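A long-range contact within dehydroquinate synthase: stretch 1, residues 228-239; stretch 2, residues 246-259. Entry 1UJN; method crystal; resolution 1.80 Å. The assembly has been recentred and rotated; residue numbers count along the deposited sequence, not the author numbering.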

# COMPACT_ATOMS: atom_id res chain seq x y z
N ASN A 228 19.08 11.40 8.38
CA ASN A 228 18.74 12.64 7.69
C ASN A 228 19.86 13.67 7.78
O ASN A 228 19.65 14.85 7.49
CB ASN A 228 17.44 13.22 8.26
CG ASN A 228 16.24 12.34 7.95
OD1 ASN A 228 16.00 11.98 6.80
ND2 ASN A 228 15.48 12.00 8.99
N LEU A 229 21.04 13.22 8.19
CA LEU A 229 22.20 14.11 8.30
C LEU A 229 22.49 14.74 6.94
O LEU A 229 22.65 14.03 5.95
CB LEU A 229 23.42 13.31 8.78
CG LEU A 229 24.77 14.03 8.86
CD1 LEU A 229 24.71 15.16 9.90
CD2 LEU A 229 25.85 13.03 9.22
N GLY A 230 22.56 16.07 6.90
CA GLY A 230 22.84 16.78 5.67
C GLY A 230 21.67 16.89 4.70
O GLY A 230 21.80 17.48 3.63
N HIS A 231 20.52 16.33 5.08
CA HIS A 231 19.34 16.36 4.21
C HIS A 231 18.45 17.60 4.32
O HIS A 231 17.67 17.87 3.40
CB HIS A 231 18.50 15.11 4.43
CG HIS A 231 19.07 13.87 3.81
ND1 HIS A 231 20.31 13.36 4.15
CD2 HIS A 231 18.57 13.04 2.87
CE1 HIS A 231 20.54 12.27 3.45
NE2 HIS A 231 19.50 12.05 2.66
N THR A 232 18.54 18.34 5.41
CA THR A 232 17.71 19.54 5.57
C THR A 232 18.14 20.59 4.54
O THR A 232 17.30 21.13 3.82
CB THR A 232 17.83 20.13 6.99
OG1 THR A 232 17.45 19.14 7.95
CG2 THR A 232 16.92 21.34 7.14
N LEU A 233 19.43 20.87 4.48
CA LEU A 233 19.92 21.84 3.51
C LEU A 233 19.93 21.18 2.13
O LEU A 233 19.62 21.82 1.13
CB LEU A 233 21.34 22.31 3.86
CG LEU A 233 21.93 23.29 2.84
CD1 LEU A 233 21.03 24.51 2.73
CD2 LEU A 233 23.33 23.70 3.25
N GLY A 234 20.27 19.89 2.10
CA GLY A 234 20.31 19.17 0.84
C GLY A 234 18.99 19.26 0.10
O GLY A 234 18.94 19.57 -1.09
N HIS A 235 17.91 19.00 0.82
CA HIS A 235 16.57 19.05 0.24
C HIS A 235 16.28 20.45 -0.31
O HIS A 235 15.70 20.59 -1.38
CB HIS A 235 15.54 18.70 1.31
CG HIS A 235 14.13 18.76 0.83
ND1 HIS A 235 13.58 17.80 0.01
CD2 HIS A 235 13.16 19.68 1.04
CE1 HIS A 235 12.33 18.13 -0.27
NE2 HIS A 235 12.05 19.26 0.35
N ALA A 236 16.68 21.47 0.44
CA ALA A 236 16.46 22.85 0.05
C ALA A 236 17.20 23.19 -1.24
O ALA A 236 16.69 23.93 -2.09
CB ALA A 236 16.90 23.79 1.17
N LEU A 237 18.41 22.66 -1.39
CA LEU A 237 19.22 22.91 -2.58
C LEU A 237 18.61 22.21 -3.79
O LEU A 237 18.56 22.77 -4.88
CB LEU A 237 20.65 22.42 -2.35
CG LEU A 237 21.44 23.20 -1.28
CD1 LEU A 237 22.76 22.50 -1.00
CD2 LEU A 237 21.68 24.63 -1.75
N GLU A 238 18.16 20.98 -3.59
CA GLU A 238 17.54 20.22 -4.67
C GLU A 238 16.30 20.95 -5.17
O GLU A 238 16.05 21.02 -6.37
CB GLU A 238 17.17 18.82 -4.20
CG GLU A 238 18.34 17.86 -4.16
CD GLU A 238 17.93 16.47 -3.70
OE1 GLU A 238 17.71 16.28 -2.48
OE2 GLU A 238 17.82 15.57 -4.56
N ALA A 239 15.54 21.52 -4.24
CA ALA A 239 14.33 22.25 -4.59
C ALA A 239 14.63 23.54 -5.34
O ALA A 239 13.98 23.86 -6.34
CB ALA A 239 13.52 22.55 -3.33
N PRO A 246 21.85 16.62 -8.53
CA PRO A 246 21.66 15.22 -8.11
C PRO A 246 21.60 15.07 -6.59
O PRO A 246 22.31 15.76 -5.86
CB PRO A 246 22.87 14.50 -8.71
CG PRO A 246 23.20 15.33 -9.92
CD PRO A 246 23.04 16.74 -9.39
N HIS A 247 20.76 14.16 -6.11
CA HIS A 247 20.59 13.93 -4.68
C HIS A 247 21.89 13.77 -3.90
O HIS A 247 22.08 14.42 -2.87
CB HIS A 247 19.72 12.70 -4.44
CG HIS A 247 19.45 12.44 -2.99
ND1 HIS A 247 18.63 13.25 -2.23
CD2 HIS A 247 19.90 11.47 -2.16
CE1 HIS A 247 18.58 12.79 -0.99
NE2 HIS A 247 19.35 11.72 -0.92
N GLY A 248 22.78 12.90 -4.38
CA GLY A 248 24.04 12.67 -3.69
C GLY A 248 24.90 13.92 -3.58
O GLY A 248 25.60 14.12 -2.59
N MET A 249 24.85 14.76 -4.60
CA MET A 249 25.63 15.99 -4.59
C MET A 249 25.06 16.93 -3.55
O MET A 249 25.80 17.58 -2.80
CB MET A 249 25.61 16.64 -5.98
CG MET A 249 26.20 15.76 -7.07
SD MET A 249 27.91 15.25 -6.73
CE MET A 249 28.37 14.48 -8.31
N ALA A 250 23.73 16.99 -3.49
CA ALA A 250 23.05 17.85 -2.53
C ALA A 250 23.40 17.41 -1.11
O ALA A 250 23.61 18.25 -0.22
CB ALA A 250 21.55 17.78 -2.74
N VAL A 251 23.45 16.10 -0.89
CA VAL A 251 23.79 15.58 0.42
C VAL A 251 25.21 16.00 0.81
O VAL A 251 25.44 16.41 1.95
CB VAL A 251 23.71 14.04 0.45
CG1 VAL A 251 24.28 13.51 1.77
CG2 VAL A 251 22.26 13.60 0.30
N ALA A 252 26.14 15.92 -0.14
CA ALA A 252 27.52 16.30 0.13
C ALA A 252 27.58 17.75 0.61
O ALA A 252 28.29 18.08 1.57
CB ALA A 252 28.37 16.13 -1.12
N TYR A 253 26.83 18.62 -0.08
CA TYR A 253 26.78 20.04 0.29
C TYR A 253 26.16 20.19 1.68
O TYR A 253 26.61 21.02 2.47
CB TYR A 253 25.93 20.82 -0.73
CG TYR A 253 26.67 21.18 -2.01
CD1 TYR A 253 26.14 20.85 -3.26
CD2 TYR A 253 27.86 21.89 -1.97
CE1 TYR A 253 26.79 21.23 -4.43
CE2 TYR A 253 28.52 22.27 -3.13
CZ TYR A 253 27.97 21.94 -4.36
OH TYR A 253 28.61 22.35 -5.52
N GLY A 254 25.14 19.38 1.96
CA GLY A 254 24.48 19.43 3.26
C GLY A 254 25.40 18.95 4.37
O GLY A 254 25.30 19.42 5.51
N LEU A 255 26.29 18.02 4.05
CA LEU A 255 27.23 17.50 5.03
C LEU A 255 28.22 18.58 5.47
O LEU A 255 28.62 18.63 6.63
CB LEU A 255 27.99 16.30 4.46
CG LEU A 255 27.12 15.06 4.22
CD1 LEU A 255 27.97 13.95 3.64
CD2 LEU A 255 26.51 14.62 5.54
N LEU A 256 28.61 19.43 4.52
CA LEU A 256 29.53 20.51 4.85
C LEU A 256 28.83 21.47 5.81
O LEU A 256 29.42 21.93 6.79
CB LEU A 256 29.96 21.26 3.59
CG LEU A 256 30.87 22.47 3.81
CD1 LEU A 256 32.16 22.01 4.47
CD2 LEU A 256 31.16 23.15 2.49
N TYR A 257 27.56 21.75 5.53
CA TYR A 257 26.79 22.66 6.38
C TYR A 257 26.65 22.06 7.78
O TYR A 257 26.83 22.76 8.78
CB TYR A 257 25.41 22.90 5.78
CG TYR A 257 24.64 24.02 6.46
CD1 TYR A 257 25.06 25.34 6.35
CD2 TYR A 257 23.50 23.74 7.21
CE1 TYR A 257 24.35 26.38 6.97
CE2 TYR A 257 22.79 24.77 7.84
CZ TYR A 257 23.21 26.08 7.71
OH TYR A 257 22.51 27.09 8.34
N ALA A 258 26.33 20.78 7.84
CA ALA A 258 26.17 20.09 9.12
C ALA A 258 27.46 20.16 9.92
O ALA A 258 27.45 20.40 11.13
CB ALA A 258 25.79 18.63 8.89
N ALA A 259 28.58 19.96 9.23
CA ALA A 259 29.89 20.03 9.87
C ALA A 259 30.12 21.42 10.47
O ALA A 259 30.68 21.54 11.56
CB ALA A 259 30.98 19.69 8.87
O HOH W 1 19.82 10.31 0.98

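Two helices, 231-239 and 247-259, run in roughly opposed directions, at 134° between their N-to-C vectors, and their axes come within 7.3 Å. So close an approach depends on small residues at the crossing: Gly 230 lies against Gly 254, with CA atoms 3.9 Å apart, and Gly 234 against Ala 250, with CA atoms 4.5 Å apart.

Stretch 1 enters the contact at Leu 229. Its CA-to-CB bond points sideways, but the t,p rotamer brings the branched end to the partner helix, where Leu 229 CG lies 3.8 Å from Leu 255 CD2 and Leu 229 CD1 lies 3.8 Å from Ala 258 CB. Gly 230, the N-cap residue, follows with a phi of 77°, a value that by itself favours glycine. A CB on Gly 230 would also clash, 3.0 Å from Leu 255 CD2. Its carbonyl does double work: Gly 230 O accepts the helical hydrogen bond from Gly 234 N at 3.2 Å and meets Gly 254 CA at 3.3 Å in a nearly straight CA-H...O contact. The requirement is mutual, since a CB on Gly 254 would sit 1.8 Å from Gly 230 O.

His 231 starts with CB directed away, yet its ring returns to the contact. A hydrogen bond from His 231 ND1 to Leu 229 O, 3.0 Å, anchors the ring, and Val 251 CG2 covers one face, 4.1 Å from the ring centroid. Beyond, a water is shared by two imidazoles, 2.4 Å from both His 231 NE2 and His 247 NE2; these distances are very short for water hydrogen bonds.

Two residues on, Leu 233 points toward the partner and sets CD2 3.4 Å from Tyr 257 CB, a snug apolar contact. Gly 234 again keeps the backbones close, its O 3.6 Å from Ala 250 CB. A CB at Gly 234 would be tight against Ala 250 O and would clash with Gly 230 O in its own stretch. Leu 237 continues the leucine side of the seam, with CD1 3.6 Å from Tyr 253 CB.

Glu 238 closes the walk with a polar pairing. Glu 238 CG packs 3.5 Å from Ala 250 CB, while the carboxylate reaches the first turn of the second helix. There His 247 ND1 donates to Glu 238 OE1 at 3.2 Å and, weakly, to Glu 238 OE2 at 3.4 Å. The rule is economical: glycines and alanine set the spacing, leucines fill beside them, a water joins the two histidines, and the Glu 238 carboxylate holds His 247.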